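Local coordinates for dicer Related Helicase (Caenorhabditis elegans, PDB 6M6S), which binds double-stranded RNA with a 5'-triphosphate end through its zinc-containing C-terminal domain and, as an RLR-subfamily helicase, probably hydrolyses ATP, at residues E59-L64 against R78-R83; R83-P88 against I131-L136; L45-K50 against S65-F70. All blocks are in the same frame, centred on the assembly; numbering follows the deposited sequence. Where two conformers were deposited one is given.

Contact 1: residues E59-L64 against R78-R83; sequences EDNQPL and RAYKIR. With nucleotides of chain C.
P63 and Y80 meet as a non-hydrogen-bonded pair in the antiparallel beta hairpin of strands 61-69 and 75-82. Packing is tight here: P63 CA lies over one face of the phenol, 3.9 Å from the Y80 ring centroid in a CH-pi contact, and P63 CG touches the rim atom CE2. From the ring edge N61 OD1 approaches Y80 CD2 at 3.2 Å, its amide turned 81° against the ring; this buried oxygen has no polar partner in the model. N61 CG stands anti to its backbone N (chi1 -176°), and beyond it ND2 makes a weak 2.6 Å hydrogen bond to O2' of a cytidine of RNA chain C. Y80 OH bonds a modified base, so this face of the hairpin binds the RNA. On the other face Q62 and K81 run side by side; Q62 OE1 and K81 NZ both bond S153 OG of helix 140-167, and Q62 NE2 bonds N157 OD1. The open end of the hairpin, at D60 and R83, is looser and solvent-exposed: R83 N reaches D60 O from above the carbonyl plane. At the far end R78 NE grips L64 O at 2.8 Å, near the guanidinium plane, while P63 CB lies over the centre of one guanidinium face, 3.5 Å from R78 CZ.

Contact 2: residues R83-P88 against I131-L136; sequences RGTYLP and IMLNAL
M132 turns its CG anti to the carbonyl carbon (chi1 -66°), and bends at chi2 (-63°) and chi3 bring CE back to L87 CD2, which CB and CG also touch. The closest of these approaches is M132 CG to L87 CD2, 3.7 Å. T85 directs its methyl at the same residue: with CG2 anti to the backbone N, it comes within 3.8 Å of M132 CB, the two side chains crossing at about a right angle. The other T85 branch, OG1, meets a carbon, L133 CD1, at 3.4 Å. M132 CE also reaches towards P88 CD, a longer contact of 4.2 Å.

No direct hydrogen bond joins the segments; the polar backbone atoms are linked through water instead. One water donates to both Y86 O and M132 O, 2.7 Å from Y86 O, and a second accepts from Y86 N while donating to L133 O at 3.3 Å. The carbonyl of M132 also opens a type I beta turn by receiving A135 N, so it serves both the turn and the water bridge. Apolar packing around M132 is thus combined with two water bridges between backbones. The contact joins strand 85-90, one of the two outermost strands of its sheet within the chain, to helix 126-132 and the turn that follows M132; F129 of that helix also touches T85 and L87. Y86 packs instead on helix 140-167, where its hydroxyl bonds D150.

Contact 3: residues L45-K50 against S65-F70; sequences LHVESK and SDIKCF. With ZN (zinc ion), chain F.
Strand 45-48 pairs antiparallel with the part of strand 61-69 that runs into the zinc site, and H46 and F70 close the pair at that end. H46 NE2 donates to F70 O at 3.0 Å, meeting a lone pair in the carbonyl plane, although the oxygen stands 19° out of the imidazole plane; the same oxygen also receives K73 NZ. F70 CD1 lies over the rim of one imidazole face, with the ring planes 15° apart but slid so far, centroids 4.5 Å apart, that they barely overlap. Next to F70, C69 SG binds zinc at 2.3 Å, and C14, C17 and C72 complete the site.

Four backbone bonds hold the strands, as H46 pairs with K68 and E48 with D66. Among the apolar contacts, L45 CD1 meets I67 CD1 at 4.1 Å and V47 CG1 touches S65 CB at 3.6 Å; helix 140-167 covers V47 and S65. At the opposite end K50 crosses D66 at about a right angle, its CG 3.0 Å from D66 OD2. The ammonium goes elsewhere: K50 NZ lies 4.9 Å from D66 OD1 and bonds phosphate oxygen O2B of a modified RNA nucleotide. The nearby carboxylate may still temper the positive charge gathered there by K50 and R78. The strand pair, with the loop residue K50, thus links an RNA contact to the four-cysteine zinc site of the RIG-I-type C-terminal domain.

How the contacts relate
Contacts 1 and 3 share strand 61-69, which lies between strands 75-82 and 45-48; contact 1 uses its first part and contact 3 its second. Contact 2 joins the same antiparallel sheet through strand 85-90. Contact 1 is largely buried between RNA and helix 140-167, whereas contact 3, at one edge strand of the sheet, 45-48, is only partly buried and more polar. Contact 2 is also buried, but lacks strand pairing and relies on apolar packing and water. The sheet connects them: Y80 N lies 2.9 Å from L87 O, and P88 CB packs on L45 CD1 and I67 CD1. R78 of contact 1 and K50 of contact 3 both reach RNA phosphate oxygens, their like charges close together.

Contact 1: residues E59-L64 against R78-R83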
# COMPACT_ATOMS: atom_id res chain seq x y z
N GLU B 59 10.71 -18.45 -23.24
CA GLU B 59 9.78 -19.45 -23.69
C GLU B 59 8.74 -19.81 -22.62
O GLU B 59 7.57 -20.07 -22.91
CB GLU B 59 10.57 -20.68 -24.05
CG GLU B 59 9.98 -21.44 -25.17
CD GLU B 59 10.90 -22.50 -25.68
OE1 GLU B 59 10.63 -23.01 -26.78
OE2 GLU B 59 11.90 -22.82 -24.98
N ASP B 60 9.19 -19.81 -21.38
CA ASP B 60 8.48 -20.41 -20.26
C ASP B 60 7.80 -19.41 -19.34
O ASP B 60 7.16 -19.79 -18.36
CB ASP B 60 9.47 -21.24 -19.45
CG ASP B 60 9.95 -22.46 -20.22
OD1 ASP B 60 9.27 -23.50 -20.14
OD2 ASP B 60 10.99 -22.37 -20.91
N ASN B 61 7.98 -18.13 -19.63
CA ASN B 61 7.37 -17.14 -18.79
C ASN B 61 7.17 -15.92 -19.65
O ASN B 61 8.06 -15.09 -19.74
CB ASN B 61 8.28 -16.83 -17.58
CG ASN B 61 7.65 -15.89 -16.62
OD1 ASN B 61 7.05 -14.90 -17.01
ND2 ASN B 61 7.76 -16.19 -15.34
N GLN B 62 6.05 -15.85 -20.37
CA GLN B 62 5.81 -14.75 -21.32
C GLN B 62 4.78 -13.80 -20.78
O GLN B 62 3.65 -14.21 -20.59
CB GLN B 62 5.27 -15.33 -22.65
CG GLN B 62 6.00 -16.55 -23.15
CD GLN B 62 5.51 -17.01 -24.51
OE1 GLN B 62 4.39 -16.68 -24.93
NE2 GLN B 62 6.36 -17.74 -25.22
N PRO B 63 5.14 -12.53 -20.49
CA PRO B 63 4.09 -11.55 -20.17
C PRO B 63 3.28 -11.26 -21.44
O PRO B 63 3.88 -10.91 -22.45
CB PRO B 63 4.89 -10.29 -19.77
CG PRO B 63 6.36 -10.85 -19.50
CD PRO B 63 6.47 -11.89 -20.58
N LEU B 64 1.95 -11.43 -21.41
CA LEU B 64 1.17 -11.26 -22.65
C LEU B 64 0.06 -10.18 -22.51
O LEU B 64 0.36 -9.04 -22.13
CB LEU B 64 0.60 -12.60 -23.09
CG LEU B 64 1.61 -13.72 -23.40
CD1 LEU B 64 0.86 -15.07 -23.64
CD2 LEU B 64 2.45 -13.35 -24.66
N ARG B 78 -1.87 -8.43 -15.74
CA ARG B 78 -1.45 -8.89 -17.05
C ARG B 78 -1.56 -10.38 -17.05
O ARG B 78 -1.28 -11.04 -16.03
CB ARG B 78 0.00 -8.50 -17.26
CG ARG B 78 0.50 -8.76 -18.63
CD ARG B 78 1.79 -7.95 -18.84
NE ARG B 78 2.12 -8.04 -20.22
CZ ARG B 78 3.14 -7.43 -20.80
NH1 ARG B 78 3.95 -6.63 -20.09
NH2 ARG B 78 3.32 -7.61 -22.09
N ALA B 79 -1.91 -10.98 -18.19
CA ALA B 79 -1.89 -12.44 -18.26
C ALA B 79 -0.53 -12.89 -18.78
O ALA B 79 0.15 -12.14 -19.51
CB ALA B 79 -3.00 -12.93 -19.23
N TYR B 80 -0.11 -14.10 -18.38
CA TYR B 80 1.15 -14.66 -18.81
C TYR B 80 0.90 -16.05 -19.36
O TYR B 80 -0.14 -16.67 -19.05
CB TYR B 80 2.09 -14.85 -17.61
CG TYR B 80 2.77 -13.60 -17.03
CD1 TYR B 80 2.02 -12.61 -16.42
CD2 TYR B 80 4.15 -13.46 -17.06
CE1 TYR B 80 2.61 -11.48 -15.86
CE2 TYR B 80 4.77 -12.34 -16.48
CZ TYR B 80 4.00 -11.37 -15.91
OH TYR B 80 4.60 -10.29 -15.30
N LYS B 81 1.84 -16.55 -20.15
CA LYS B 81 1.92 -17.99 -20.46
C LYS B 81 3.11 -18.54 -19.68
O LYS B 81 4.27 -18.11 -19.92
CB LYS B 81 2.13 -18.21 -21.96
CG LYS B 81 1.89 -19.63 -22.42
CD LYS B 81 2.35 -19.78 -23.91
CE LYS B 81 1.72 -20.90 -24.61
NZ LYS B 81 1.69 -20.66 -26.10
N ILE B 82 2.83 -19.41 -18.71
CA ILE B 82 3.89 -19.93 -17.84
C ILE B 82 3.87 -21.43 -17.98
O ILE B 82 2.82 -22.05 -17.74
CB ILE B 82 3.62 -19.53 -16.40
CG1 ILE B 82 3.68 -18.00 -16.24
CG2 ILE B 82 4.63 -20.23 -15.43
CD1 ILE B 82 3.85 -17.58 -14.88
N ARG B 83 4.99 -22.01 -18.42
CA ARG B 83 5.09 -23.45 -18.66
C ARG B 83 3.93 -23.90 -19.58
O ARG B 83 3.31 -24.95 -19.36
CB ARG B 83 5.09 -24.24 -17.35
CG ARG B 83 6.11 -23.80 -16.32
CD ARG B 83 6.97 -24.97 -15.79
NE ARG B 83 6.53 -25.57 -14.52
CZ ARG B 83 6.85 -25.11 -13.29
NH1 ARG B 83 7.58 -24.00 -13.15
NH2 ARG B 83 6.42 -25.75 -12.20
P C C 12 16.51 -17.73 -14.24
OP1 C C 12 16.63 -19.21 -14.39
OP2 C C 12 17.22 -16.87 -15.21
O5' C C 12 14.96 -17.34 -14.20
C5' C C 12 14.03 -18.13 -13.50
C4' C C 12 12.64 -17.55 -13.56
O4' C C 12 12.65 -16.20 -13.07
C3' C C 12 12.02 -17.41 -14.93
O3' C C 12 11.55 -18.64 -15.44
C2' C C 12 10.90 -16.43 -14.66
O2' C C 12 9.81 -17.10 -14.04
C1' C C 12 11.56 -15.49 -13.63
N1 C C 12 12.05 -14.26 -14.29
C2 C C 12 11.14 -13.22 -14.46
O2 C C 12 9.99 -13.37 -13.99
N3 C C 12 11.55 -12.09 -15.07
C4 C C 12 12.79 -12.01 -15.55
N4 C C 12 13.14 -10.88 -16.16
C5 C C 12 13.73 -13.06 -15.41
C6 C C 12 13.31 -14.17 -14.79
O HOH W 1 5.16 -20.59 -21.35

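Contact 2: residues R83-P88 against I131-L136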
# COMPACT_ATOMS: atom_id res chain seq x y z
N ARG B 83 4.99 -22.01 -18.42
CA ARG B 83 5.09 -23.45 -18.66
C ARG B 83 3.93 -23.90 -19.58
O ARG B 83 3.31 -24.95 -19.36
CB ARG B 83 5.09 -24.24 -17.35
CG ARG B 83 6.11 -23.80 -16.32
CD ARG B 83 6.97 -24.97 -15.79
NE ARG B 83 6.53 -25.57 -14.52
CZ ARG B 83 6.85 -25.11 -13.29
NH1 ARG B 83 7.58 -24.00 -13.15
NH2 ARG B 83 6.42 -25.75 -12.20
N GLY B 84 3.64 -23.09 -20.60
CA GLY B 84 2.62 -23.45 -21.57
C GLY B 84 1.17 -23.23 -21.16
O GLY B 84 0.27 -23.59 -21.89
N THR B 85 0.94 -22.66 -19.98
CA THR B 85 -0.41 -22.46 -19.44
C THR B 85 -0.69 -20.98 -19.27
O THR B 85 0.12 -20.24 -18.67
CB THR B 85 -0.56 -23.16 -18.03
OG1 THR B 85 -0.33 -24.57 -18.16
CG2 THR B 85 -1.94 -22.91 -17.41
N TYR B 86 -1.85 -20.51 -19.71
CA TYR B 86 -2.23 -19.12 -19.46
C TYR B 86 -2.73 -18.88 -18.04
O TYR B 86 -3.58 -19.62 -17.55
CB TYR B 86 -3.34 -18.66 -20.44
CG TYR B 86 -2.92 -18.69 -21.89
CD1 TYR B 86 -1.74 -18.04 -22.31
CD2 TYR B 86 -3.67 -19.37 -22.86
CE1 TYR B 86 -1.31 -18.08 -23.64
CE2 TYR B 86 -3.24 -19.41 -24.21
CZ TYR B 86 -2.06 -18.74 -24.58
OH TYR B 86 -1.61 -18.77 -25.90
N LEU B 87 -2.20 -17.86 -17.38
CA LEU B 87 -2.53 -17.52 -15.99
C LEU B 87 -2.61 -16.03 -15.83
O LEU B 87 -1.76 -15.29 -16.35
CB LEU B 87 -1.41 -18.02 -15.06
CG LEU B 87 -1.11 -19.51 -15.03
CD1 LEU B 87 0.14 -19.79 -14.12
CD2 LEU B 87 -2.31 -20.29 -14.45
N PRO B 88 -3.58 -15.53 -15.04
CA PRO B 88 -3.65 -14.10 -14.73
C PRO B 88 -2.67 -13.75 -13.62
O PRO B 88 -2.44 -14.54 -12.70
CB PRO B 88 -5.07 -13.89 -14.21
CG PRO B 88 -5.79 -15.19 -14.47
CD PRO B 88 -4.79 -16.31 -14.65
N ILE B 131 -5.30 -27.85 -13.12
CA ILE B 131 -6.67 -27.34 -13.16
C ILE B 131 -6.81 -26.13 -14.10
O ILE B 131 -7.92 -25.79 -14.56
CB ILE B 131 -7.22 -27.02 -11.73
CG1 ILE B 131 -8.75 -26.87 -11.75
CG2 ILE B 131 -6.52 -25.81 -11.12
CD1 ILE B 131 -9.50 -28.10 -11.27
N MET B 132 -5.68 -25.47 -14.42
CA MET B 132 -5.77 -24.29 -15.28
C MET B 132 -5.65 -24.61 -16.77
O MET B 132 -5.91 -23.75 -17.62
CB MET B 132 -4.71 -23.25 -14.88
CG MET B 132 -4.96 -22.67 -13.49
SD MET B 132 -6.48 -21.76 -13.34
CE MET B 132 -6.12 -20.29 -14.20
N LEU B 133 -5.20 -25.83 -17.06
CA LEU B 133 -4.82 -26.24 -18.41
C LEU B 133 -5.85 -25.84 -19.48
O LEU B 133 -5.57 -25.09 -20.42
CB LEU B 133 -4.68 -27.73 -18.42
CG LEU B 133 -3.31 -28.36 -18.63
CD1 LEU B 133 -2.19 -27.41 -18.24
CD2 LEU B 133 -3.27 -29.72 -17.86
N ASN B 134 -7.06 -26.29 -19.27
CA ASN B 134 -8.06 -26.02 -20.29
C ASN B 134 -9.16 -25.10 -19.80
O ASN B 134 -10.30 -25.18 -20.28
CB ASN B 134 -8.65 -27.33 -20.77
CG ASN B 134 -7.60 -28.29 -21.31
OD1 ASN B 134 -7.49 -29.42 -20.86
ND2 ASN B 134 -6.80 -27.82 -22.26
N ALA B 135 -8.78 -24.18 -18.91
CA ALA B 135 -9.71 -23.29 -18.26
C ALA B 135 -10.35 -22.32 -19.24
O ALA B 135 -11.40 -21.74 -18.90
CB ALA B 135 -8.99 -22.50 -17.14
N LEU B 136 -9.73 -22.12 -20.41
CA LEU B 136 -10.27 -21.16 -21.40
C LEU B 136 -10.91 -21.87 -22.59
O LEU B 136 -11.26 -21.23 -23.58
CB LEU B 136 -9.21 -20.16 -21.89
CG LEU B 136 -8.86 -19.12 -20.80
CD1 LEU B 136 -7.80 -18.22 -21.37
CD2 LEU B 136 -10.03 -18.26 -20.43
O HOH W 2 -5.96 -20.94 -17.85
O HOH W 3 -3.72 -22.42 -20.97

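Contact 3: residues L45-K50 against S65-F70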
# COMPACT_ATOMS: atom_id res chain seq x y z
N LEU B 45 -12.61 -11.38 -15.76
CA LEU B 45 -11.56 -10.59 -16.40
C LEU B 45 -11.84 -10.41 -17.89
O LEU B 45 -12.19 -11.38 -18.60
CB LEU B 45 -10.21 -11.26 -16.27
CG LEU B 45 -9.76 -11.53 -14.83
CD1 LEU B 45 -8.55 -12.37 -14.84
CD2 LEU B 45 -9.46 -10.16 -14.12
N HIS B 46 -11.63 -9.20 -18.40
CA HIS B 46 -11.51 -9.04 -19.85
C HIS B 46 -10.03 -9.11 -20.24
O HIS B 46 -9.13 -8.60 -19.52
CB HIS B 46 -12.04 -7.66 -20.37
CG HIS B 46 -13.51 -7.42 -20.13
ND1 HIS B 46 -14.50 -7.95 -20.94
CD2 HIS B 46 -14.16 -6.67 -19.20
CE1 HIS B 46 -15.69 -7.57 -20.50
NE2 HIS B 46 -15.51 -6.78 -19.45
N VAL B 47 -9.77 -9.70 -21.41
CA VAL B 47 -8.41 -9.90 -21.87
C VAL B 47 -8.24 -9.03 -23.09
O VAL B 47 -8.99 -9.19 -24.08
CB VAL B 47 -8.18 -11.42 -22.19
CG1 VAL B 47 -6.85 -11.63 -22.88
CG2 VAL B 47 -8.37 -12.29 -20.94
N GLU B 48 -7.28 -8.09 -23.05
CA GLU B 48 -7.14 -7.08 -24.09
C GLU B 48 -5.69 -7.11 -24.65
O GLU B 48 -4.75 -6.98 -23.88
CB GLU B 48 -7.48 -5.69 -23.55
CG GLU B 48 -7.47 -4.63 -24.63
CD GLU B 48 -8.79 -4.55 -25.47
OE1 GLU B 48 -9.78 -5.29 -25.21
OE2 GLU B 48 -8.82 -3.72 -26.40
N SER B 49 -5.51 -7.29 -25.97
CA SER B 49 -4.16 -7.35 -26.50
C SER B 49 -3.37 -6.06 -26.24
O SER B 49 -3.94 -4.98 -26.27
CB SER B 49 -4.22 -7.60 -28.02
OG SER B 49 -2.92 -7.45 -28.59
N LYS B 50 -2.06 -6.14 -25.99
CA LYS B 50 -1.27 -4.90 -25.79
C LYS B 50 -0.73 -4.26 -27.07
O LYS B 50 -0.36 -3.06 -27.08
CB LYS B 50 -0.11 -5.14 -24.81
CG LYS B 50 -0.52 -5.11 -23.37
CD LYS B 50 0.68 -5.10 -22.43
CE LYS B 50 1.45 -3.79 -22.51
NZ LYS B 50 2.59 -3.80 -21.55
N SER B 65 -1.21 -10.54 -22.73
CA SER B 65 -2.30 -9.54 -22.83
C SER B 65 -2.60 -8.83 -21.52
O SER B 65 -2.40 -9.39 -20.45
CB SER B 65 -3.57 -10.26 -23.29
OG SER B 65 -3.26 -11.17 -24.33
N ASP B 66 -3.10 -7.61 -21.59
CA ASP B 66 -3.55 -6.94 -20.36
C ASP B 66 -4.81 -7.63 -19.87
O ASP B 66 -5.56 -8.20 -20.68
CB ASP B 66 -3.85 -5.46 -20.64
CG ASP B 66 -2.60 -4.61 -20.59
OD1 ASP B 66 -1.77 -4.86 -19.68
OD2 ASP B 66 -2.44 -3.74 -21.47
N ILE B 67 -5.08 -7.61 -18.56
CA ILE B 67 -6.37 -8.06 -18.00
C ILE B 67 -7.09 -6.90 -17.32
O ILE B 67 -6.43 -6.04 -16.66
CB ILE B 67 -6.23 -9.22 -17.02
CG1 ILE B 67 -5.14 -8.95 -15.95
CG2 ILE B 67 -5.99 -10.55 -17.84
CD1 ILE B 67 -5.14 -10.05 -14.84
N LYS B 68 -8.41 -6.81 -17.55
CA LYS B 68 -9.19 -5.69 -16.98
C LYS B 68 -10.31 -6.25 -16.16
O LYS B 68 -10.81 -7.32 -16.45
CB LYS B 68 -9.87 -4.86 -18.12
CG LYS B 68 -9.01 -4.58 -19.33
CD LYS B 68 -7.87 -3.66 -18.98
CE LYS B 68 -7.02 -3.33 -20.24
NZ LYS B 68 -5.89 -2.28 -20.02
N CYS B 69 -10.72 -5.51 -15.12
CA CYS B 69 -11.86 -5.89 -14.31
C CYS B 69 -13.06 -6.07 -15.23
O CYS B 69 -13.34 -5.20 -16.04
CB CYS B 69 -12.16 -4.80 -13.25
SG CYS B 69 -13.67 -5.13 -12.33
N PHE B 70 -13.75 -7.21 -15.15
CA PHE B 70 -14.94 -7.44 -16.00
C PHE B 70 -16.00 -6.35 -15.81
O PHE B 70 -16.66 -5.96 -16.78
CB PHE B 70 -15.60 -8.82 -15.73
CG PHE B 70 -16.72 -9.18 -16.72
CD1 PHE B 70 -16.42 -9.70 -17.98
CD2 PHE B 70 -18.05 -8.99 -16.38
CE1 PHE B 70 -17.42 -10.02 -18.89
CE2 PHE B 70 -19.09 -9.32 -17.29
CZ PHE B 70 -18.76 -9.83 -18.55
ZN ZN F . -13.62 -3.18 -11.06